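Local coordinates for protein beta-glucoside phosphorylase BglX (Unidentified, PDB 5VQE) that probably cleaves beta-glucosides by phosphorolysis, as a phosphorylase of glycoside hydrolase family 3, at residues P86-S98 with C132-E146. Sequence-based numbering, arbitrary orientation.
Sequences PLLIACNLERGGS and CASEGSAVGVNWTYE. With G2F (2-deoxy-2-fluoro-alpha-D-glucopyranose), chain B.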
ATOM      1  N   PRO A  86       8.984  18.041  17.468  1.00 13.92           N
ATOM      2  CA  PRO A  86       7.773  17.318  17.067  1.00 13.70           C
ATOM      3  C   PRO A  86       8.088  16.204  16.081  1.00 12.60           C
ATOM      4  O   PRO A  86       8.975  16.327  15.236  1.00 12.98           O
ATOM      5  CB  PRO A  86       6.902  18.404  16.419  1.00 16.40           C
ATOM      6  CG  PRO A  86       7.360  19.666  17.005  1.00 19.77           C
ATOM      7  CD  PRO A  86       8.829  19.496  17.289  1.00 16.57           C
ATOM      8  N   LEU A  87       7.312  15.131  16.170  1.00 13.11           N
ATOM      9  CA  LEU A  87       7.474  13.960  15.320  1.00 14.69           C
ATOM     10  C   LEU A  87       6.641  14.073  14.050  1.00 14.42           C
ATOM     11  O   LEU A  87       5.505  14.549  14.085  1.00 12.01           O
ATOM     12  CB  LEU A  87       7.034  12.698  16.064  1.00 14.56           C
ATOM     13  CG  LEU A  87       7.823  12.320  17.317  1.00 14.88           C
ATOM     14  CD1 LEU A  87       6.989  11.432  18.237  1.00 16.68           C
ATOM     15  CD2 LEU A  87       9.098  11.618  16.911  1.00 12.73           C
ATOM     16  N   LEU A  88       7.197  13.599  12.936  1.00 13.37           N
ATOM     17  CA  LEU A  88       6.351  13.149  11.838  1.00 12.67           C
ATOM     18  C   LEU A  88       5.728  11.819  12.242  1.00 12.52           C
ATOM     19  O   LEU A  88       6.416  10.944  12.779  1.00 10.78           O
ATOM     20  CB  LEU A  88       7.152  12.996  10.548  1.00 10.68           C
ATOM     21  CG  LEU A  88       7.762  14.279   9.980  1.00 10.59           C
ATOM     22  CD1 LEU A  88       8.669  13.935   8.833  1.00 14.95           C
ATOM     23  CD2 LEU A  88       6.689  15.254   9.538  1.00 15.35           C
ATOM     24  N   ILE A  89       4.419  11.686  12.034  1.00 12.23           N
ATOM     25  CA  ILE A  89       3.671  10.497  12.435  1.00 10.99           C
ATOM     26  C   ILE A  89       3.082   9.890  11.171  1.00 11.13           C
ATOM     27  O   ILE A  89       2.160  10.458  10.571  1.00 13.20           O
ATOM     28  CB  ILE A  89       2.579  10.819  13.466  1.00 11.49           C
ATOM     29  CG1 ILE A  89       3.211  11.363  14.753  1.00 17.01           C
ATOM     30  CG2 ILE A  89       1.773   9.575  13.797  1.00 13.79           C
ATOM     31  CD1 ILE A  89       2.214  11.905  15.745  1.00 18.27           C
ATOM     32  N   ALA A  90       3.612   8.740  10.768  1.00 10.50           N
ATOM     33  CA  ALA A  90       3.266   8.113   9.504  1.00 12.21           C
ATOM     34  C   ALA A  90       2.325   6.927   9.699  1.00 11.56           C
ATOM     35  O   ALA A  90       2.187   6.378  10.795  1.00 10.64           O
ATOM     36  CB  ALA A  90       4.531   7.650   8.778  1.00 13.20           C
ATOM     37  N   CYS A  91       1.668   6.547   8.603  1.00 10.26           N
ATOM     38  CA  CYS A  91       0.771   5.400   8.578  1.00 11.08           C
ATOM     39  C   CYS A  91       0.629   4.931   7.131  1.00 11.02           C
ATOM     40  O   CYS A  91       0.619   5.754   6.205  1.00 10.35           O
ATOM     41  CB  CYS A  91      -0.600   5.767   9.175  1.00 12.18           C
ATOM     42  SG  CYS A  91      -1.633   4.355   9.678  1.00 13.59           S
ATOM     43  N   ASN A  92       0.509   3.610   6.944  1.00 10.44           N
ATOM     44  CA  ASN A  92       0.243   3.011   5.633  1.00 10.25           C
ATOM     45  C   ASN A  92      -1.262   3.062   5.349  1.00 11.96           C
ATOM     46  O   ASN A  92      -1.952   2.042   5.298  1.00 13.57           O
ATOM     47  CB  ASN A  92       0.730   1.563   5.574  1.00 12.49           C
ATOM     48  CG  ASN A  92       2.242   1.434   5.518  1.00 13.27           C
ATOM     49  OD1 ASN A  92       2.862   0.712   6.322  1.00 13.68           O
ATOM     50  ND2 ASN A  92       2.838   2.086   4.547  1.00  7.39           N
ATOM     51  N   LEU A  93      -1.770   4.278   5.134  1.00 10.89           N
ATOM     52  CA  LEU A  93      -3.198   4.472   4.869  1.00 12.49           C
ATOM     53  C   LEU A  93      -3.448   4.270   3.375  1.00 12.36           C
ATOM     54  O   LEU A  93      -3.592   5.211   2.596  1.00 13.24           O
ATOM     55  CB  LEU A  93      -3.649   5.842   5.347  1.00 11.35           C
ATOM     56  CG  LEU A  93      -3.568   6.050   6.855  1.00 10.43           C
ATOM     57  CD1 LEU A  93      -3.339   7.519   7.166  1.00 10.83           C
ATOM     58  CD2 LEU A  93      -4.834   5.537   7.543  1.00 15.37           C
ATOM     59  N   GLU A  94      -3.528   2.999   2.987  1.00 10.85           N
ATOM     60  CA  GLU A  94      -3.545   2.584   1.592  1.00 12.98           C
ATOM     61  C   GLU A  94      -4.951   2.530   1.000  1.00 12.05           C
ATOM     62  O   GLU A  94      -5.133   2.849  -0.178  1.00 12.19           O
ATOM     63  CB  GLU A  94      -2.881   1.208   1.480  1.00 15.90           C
ATOM     64  CG  GLU A  94      -2.735   0.656   0.086  1.00 13.01           C
ATOM     65  CD  GLU A  94      -2.177  -0.755   0.112  1.00 22.25           C
ATOM     66  OE1 GLU A  94      -2.979  -1.718   0.125  1.00 17.91           O
ATOM     67  OE2 GLU A  94      -0.936  -0.895   0.163  1.00 17.61           O
ATOM     68  N   ARG A  95      -5.948   2.136   1.798  1.00 11.17           N
ATOM     69  CA  ARG A  95      -7.279   1.805   1.298  1.00 11.76           C
ATOM     70  C   ARG A  95      -8.377   2.575   2.019  1.00 12.58           C
ATOM     71  O   ARG A  95      -9.558   2.199   1.927  1.00 12.89           O
ATOM     72  CB  ARG A  95      -7.524   0.303   1.429  1.00 11.22           C
ATOM     73  CG  ARG A  95      -6.392  -0.496   0.838  1.00 14.38           C
ATOM     74  CD  ARG A  95      -6.719  -1.956   0.707  1.00 16.86           C
ATOM     75  NE  ARG A  95      -5.576  -2.666   0.151  1.00 15.65           N
ATOM     76  CZ  ARG A  95      -5.619  -3.891  -0.356  1.00 20.18           C
ATOM     77  NH1 ARG A  95      -6.761  -4.579  -0.380  1.00 15.90           N
ATOM     78  NH2 ARG A  95      -4.504  -4.424  -0.839  1.00 16.38           N
ATOM     79  N   GLY A  96      -8.014   3.649   2.712  1.00 13.70           N
ATOM     80  CA  GLY A  96      -8.921   4.402   3.556  1.00 15.20           C
ATOM     81  C   GLY A  96      -8.389   4.382   4.972  1.00 14.40           C
ATOM     82  O   GLY A  96      -7.198   4.150   5.173  1.00 13.65           O
ATOM     83  N   GLY A  97      -9.246   4.607   5.965  1.00 13.31           N
ATOM     84  CA  GLY A  97      -8.801   4.479   7.344  1.00 16.02           C
ATOM     85  C   GLY A  97      -8.329   3.080   7.688  1.00 15.67           C
ATOM     86  O   GLY A  97      -7.455   2.908   8.538  1.00 19.53           O
ATOM     87  N   SER A  98      -8.900   2.066   7.046  1.00 14.15           N
ATOM     88  CA  SER A  98      -8.570   0.674   7.305  1.00 15.49           C
ATOM     89  C   SER A  98      -8.394  -0.063   5.985  1.00 14.92           C
ATOM     90  O   SER A  98      -8.728   0.448   4.914  1.00 15.36           O
ATOM     91  CB  SER A  98      -9.661  -0.011   8.145  1.00 17.91           C
ATOM     92  OG  SER A  98      -9.702   0.538   9.453  1.00 25.76           O
ATOM     93  N   CYS A 132      -8.468   8.579   3.788  1.00 13.04           N
ATOM     94  CA  CYS A 132      -7.212   8.249   4.450  1.00 11.72           C
ATOM     95  C   CYS A 132      -6.743   9.401   5.327  1.00 10.89           C
ATOM     96  O   CYS A 132      -6.420   9.216   6.506  1.00 10.29           O
ATOM     97  CB  CYS A 132      -6.138   7.914   3.417  1.00  9.69           C
ATOM     98  SG  CYS A 132      -6.462   6.474   2.369  1.00 13.69           S
ATOM     99  N   ALA A 133      -6.687  10.599   4.758  1.00 10.52           N
ATOM    100  CA  ALA A 133      -6.133  11.740   5.465  1.00  9.45           C
ATOM    101  C   ALA A 133      -7.110  12.282   6.500  1.00 14.14           C
ATOM    102  O   ALA A 133      -6.695  12.703   7.589  1.00 12.57           O
ATOM    103  CB  ALA A 133      -5.743  12.822   4.462  1.00 10.63           C
ATOM    104  N   SER A 134      -8.405  12.278   6.182  1.00 11.55           N
ATOM    105  CA  SER A 134      -9.399  12.743   7.142  1.00 12.78           C
ATOM    106  C   SER A 134      -9.381  11.886   8.398  1.00 12.72           C
ATOM    107  O   SER A 134      -9.324  12.407   9.521  1.00 12.76           O
ATOM    108  CB  SER A 134     -10.790  12.738   6.507  1.00 14.49           C
ATOM    109  OG  SER A 134     -11.756  13.154   7.449  1.00 20.69           O
ATOM    110  N   GLU A 135      -9.425  10.562   8.233  1.00 12.91           N
ATOM    111  CA  GLU A 135      -9.447   9.677   9.397  1.00 12.08           C
ATOM    112  C   GLU A 135      -8.081   9.618  10.070  1.00 15.61           C
ATOM    113  O   GLU A 135      -7.987   9.630  11.302  1.00 11.93           O
ATOM    114  CB  GLU A 135      -9.936   8.294   8.967  1.00 13.47           C
ATOM    115  CG  GLU A 135     -11.342   8.363   8.360  1.00 12.43           C
ATOM    116  CD  GLU A 135     -12.031   7.026   8.250  1.00 14.69           C
ATOM    117  OE1 GLU A 135     -11.360   5.987   8.428  1.00 13.81           O
ATOM    118  OE2 GLU A 135     -13.259   7.017   7.995  1.00 13.38           O
ATOM    119  N   GLY A 136      -7.007   9.606   9.281  1.00 11.55           N
ATOM    120  CA  GLY A 136      -5.677   9.620   9.867  1.00 12.71           C
ATOM    121  C   GLY A 136      -5.402  10.879  10.669  1.00 10.52           C
ATOM    122  O   GLY A 136      -4.895  10.815  11.789  1.00  9.98           O
ATOM    123  N   SER A 137      -5.731  12.044  10.107  1.00 12.37           N
ATOM    124  CA  SER A 137      -5.402  13.291  10.795  1.00 13.82           C
ATOM    125  C   SER A 137      -6.194  13.447  12.084  1.00 15.42           C
ATOM    126  O   SER A 137      -5.728  14.112  13.014  1.00 14.59           O
ATOM    127  CB  SER A 137      -5.631  14.501   9.880  1.00 12.70           C
ATOM    128  OG  SER A 137      -6.986  14.644   9.478  1.00 14.35           O
ATOM    129  N   ALA A 138      -7.378  12.835  12.168  1.00 13.84           N
ATOM    130  CA  ALA A 138      -8.161  12.908  13.399  1.00 14.60           C
ATOM    131  C   ALA A 138      -7.404  12.337  14.589  1.00 16.06           C
ATOM    132  O   ALA A 138      -7.610  12.777  15.728  1.00 17.27           O
ATOM    133  CB  ALA A 138      -9.483  12.164  13.224  1.00 13.27           C
ATOM    134  N   VAL A 139      -6.548  11.344  14.359  1.00 13.43           N
ATOM    135  CA  VAL A 139      -5.823  10.704  15.443  1.00 14.09           C
ATOM    136  C   VAL A 139      -4.376  11.155  15.519  1.00 14.46           C
ATOM    137  O   VAL A 139      -3.618  10.632  16.345  1.00 13.15           O
ATOM    138  CB  VAL A 139      -5.904   9.165  15.333  1.00 13.58           C
ATOM    139  CG1 VAL A 139      -7.350   8.711  15.213  1.00 21.16           C
ATOM    140  CG2 VAL A 139      -5.079   8.639  14.166  1.00 14.79           C
ATOM    141  N   GLY A 140      -3.958  12.093  14.668  1.00 13.87           N
ATOM    142  CA  GLY A 140      -2.630  12.669  14.760  1.00 16.12           C
ATOM    143  C   GLY A 140      -1.678  12.306  13.641  1.00 17.20           C
ATOM    144  O   GLY A 140      -0.555  12.821  13.624  1.00 15.93           O
ATOM    145  N   VAL A 141      -2.075  11.440  12.710  1.00 15.39           N
ATOM    146  CA  VAL A 141      -1.218  11.106  11.583  1.00 13.16           C
ATOM    147  C   VAL A 141      -1.047  12.334  10.700  1.00 13.99           C
ATOM    148  O   VAL A 141      -2.026  13.011  10.347  1.00 11.19           O
ATOM    149  CB  VAL A 141      -1.806   9.926  10.792  1.00 12.78           C
ATOM    150  CG1 VAL A 141      -1.019   9.688   9.506  1.00 14.57           C
ATOM    151  CG2 VAL A 141      -1.813   8.676  11.638  1.00 13.57           C
ATOM    152  N   ASN A 142       0.201  12.628  10.329  1.00 14.11           N
ATOM    153  CA  ASN A 142       0.489  13.744   9.437  1.00 11.57           C
ATOM    154  C   ASN A 142       1.282  13.327   8.204  1.00 12.18           C
ATOM    155  O   ASN A 142       1.732  14.198   7.450  1.00 11.22           O
ATOM    156  CB  ASN A 142       1.221  14.863  10.190  1.00 12.66           C
ATOM    157  CG  ASN A 142       2.473  14.391  10.907  1.00 13.75           C
ATOM    158  OD1 ASN A 142       3.242  13.571  10.400  1.00 11.08           O
ATOM    159  ND2 ASN A 142       2.694  14.935  12.105  1.00 13.96           N
ATOM    160  N   TRP A 143       1.427  12.027   7.955  1.00  9.90           N
ATOM    161  CA  TRP A 143       2.256  11.519   6.864  1.00 12.51           C
ATOM    162  C   TRP A 143       1.687  10.172   6.438  1.00 11.02           C
ATOM    163  O   TRP A 143       1.715   9.224   7.221  1.00 11.81           O
ATOM    164  CB  TRP A 143       3.701  11.377   7.332  1.00 13.14           C
ATOM    165  CG  TRP A 143       4.730  11.108   6.278  1.00 12.60           C
ATOM    166  CD1 TRP A 143       4.569  11.137   4.919  1.00 11.73           C
ATOM    167  CD2 TRP A 143       6.102  10.780   6.512  1.00 12.09           C
ATOM    168  NE1 TRP A 143       5.765  10.843   4.296  1.00 13.22           N
ATOM    169  CE2 TRP A 143       6.718  10.621   5.257  1.00 11.55           C
ATOM    170  CE3 TRP A 143       6.871  10.605   7.667  1.00 11.85           C
ATOM    171  CZ2 TRP A 143       8.069  10.287   5.129  1.00 13.77           C
ATOM    172  CZ3 TRP A 143       8.204  10.267   7.534  1.00 12.36           C
ATOM    173  CH2 TRP A 143       8.790  10.128   6.278  1.00 10.70           C
ATOM    174  N   THR A 144       1.162  10.075   5.223  1.00  8.79           N
ATOM    175  CA  THR A 144       0.723   8.791   4.693  1.00 10.60           C
ATOM    176  C   THR A 144       1.772   8.291   3.714  1.00 11.86           C
ATOM    177  O   THR A 144       2.243   9.050   2.859  1.00  9.24           O
ATOM    178  CB  THR A 144      -0.650   8.863   4.021  1.00  9.68           C
ATOM    179  OG1 THR A 144      -1.045   7.542   3.643  1.00  9.77           O
ATOM    180  CG2 THR A 144      -0.650   9.745   2.785  1.00 10.11           C
ATOM    181  N   TYR A 145       2.175   7.034   3.886  1.00 10.08           N
ATOM    182  CA  TYR A 145       3.161   6.408   3.016  1.00  8.90           C
ATOM    183  C   TYR A 145       2.488   5.961   1.721  1.00  9.41           C
ATOM    184  O   TYR A 145       2.533   4.782   1.364  1.00 11.26           O
ATOM    185  CB  TYR A 145       3.809   5.211   3.716  1.00 11.68           C
ATOM    186  CG  TYR A 145       4.825   5.516   4.793  1.00 10.84           C
ATOM    187  CD1 TYR A 145       5.610   6.663   4.757  1.00 11.34           C
ATOM    188  CD2 TYR A 145       5.034   4.613   5.832  1.00 12.62           C
ATOM    189  CE1 TYR A 145       6.562   6.906   5.731  1.00 11.73           C
ATOM    190  CE2 TYR A 145       5.985   4.848   6.803  1.00 13.69           C
ATOM    191  CZ  TYR A 145       6.747   5.988   6.751  1.00 12.42           C
ATOM    192  OH  TYR A 145       7.691   6.199   7.736  1.00 14.54           O
ATOM    193  N   GLU A 146       1.819   6.887   1.047  1.00 10.54           N
ATOM    194  CA  GLU A 146       1.066   6.613  -0.169  1.00 11.66           C
ATOM    195  C   GLU A 146       1.023   7.900  -0.981  1.00 10.57           C
ATOM    196  O   GLU A 146       1.173   8.990  -0.423  1.00  9.58           O
ATOM    197  CB  GLU A 146      -0.361   6.151   0.148  1.00 10.20           C
ATOM    198  CG  GLU A 146      -0.527   5.215   1.342  1.00 12.24           C
ATOM    199  CD  GLU A 146      -0.127   3.777   1.078  1.00 13.84           C
ATOM    200  OE1 GLU A 146      -0.066   3.360  -0.101  1.00 14.12           O
ATOM    201  OE2 GLU A 146       0.118   3.053   2.074  1.00 13.96           O
TER
HETATM  202  C1  G2F B 601       8.215  -0.999   3.177  1.00 13.43           C
HETATM  203  C2  G2F B 601       7.041  -1.210   2.167  1.00 16.96           C
HETATM  204  C3  G2F B 601       6.260   0.133   2.052  1.00 11.41           C
HETATM  205  C4  G2F B 601       5.816   0.573   3.481  1.00 13.57           C
HETATM  206  C5  G2F B 601       7.098   0.704   4.373  1.00 12.95           C
HETATM  207  C6  G2F B 601       6.711   1.077   5.860  1.00 13.96           C
HETATM  208  O3  G2F B 601       5.080  -0.122   1.338  1.00 11.73           O
HETATM  209  O4  G2F B 601       5.266   1.859   3.370  1.00  9.24           O
HETATM  210  O5  G2F B 601       7.734  -0.562   4.424  1.00 12.31           O
HETATM  211  O6  G2F B 601       5.751   0.164   6.310  1.00 14.50           O
HETATM  212  F2  G2F B 601       7.529  -1.538   0.951  1.00 13.36           F
HETATM  213  O   HOH W   1       0.830   0.477   1.632  1.00 13.22           O
HETATM  214  O   HOH W   2      -3.138   4.320  -1.348  1.00 19.20           O
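Just ahead of strand 143-144, N142 turns its amide onto the backbone of L87 and I89. Its CG sits between the backbone N and the carbonyl carbon (chi1 54°), a turn that brings OD1 to the N-H of I89 at 2.8 Å, while ND2 makes a weak, long bond to L87 O. The N-H of N142 itself goes to I89 O, 2.9 Å away. A leucine in its place would probably leave the N-H of I89 without its acceptor and L87 O without this donor. Y145 N donates to C91 O at 3.1 Å, part of the parallel bridge of C91 with T144.

L93 CB lies 3.5 Å from T144 OG1 and packs on C132 CB; beyond CG, CD1 lies 3.6 Å from C132 O and meets V141 CG1 tip to tip, CD2 is farther from that same oxygen, and a CB on G136 would run into CD1. A90 CB sits 3.4 Å from Y145 CZ, a CH-pi contact over the ring.

One water donates to E94 OE2, which R163 pairs with, and to E146 OE2, paired with K193. N92 and Y145 line the pocket holding the 2-fluoroglucose, just past adjacent parallel strands joined through helix 122-138, a beta-alpha-beta crossover of the TIM-barrel-like GH3 domain.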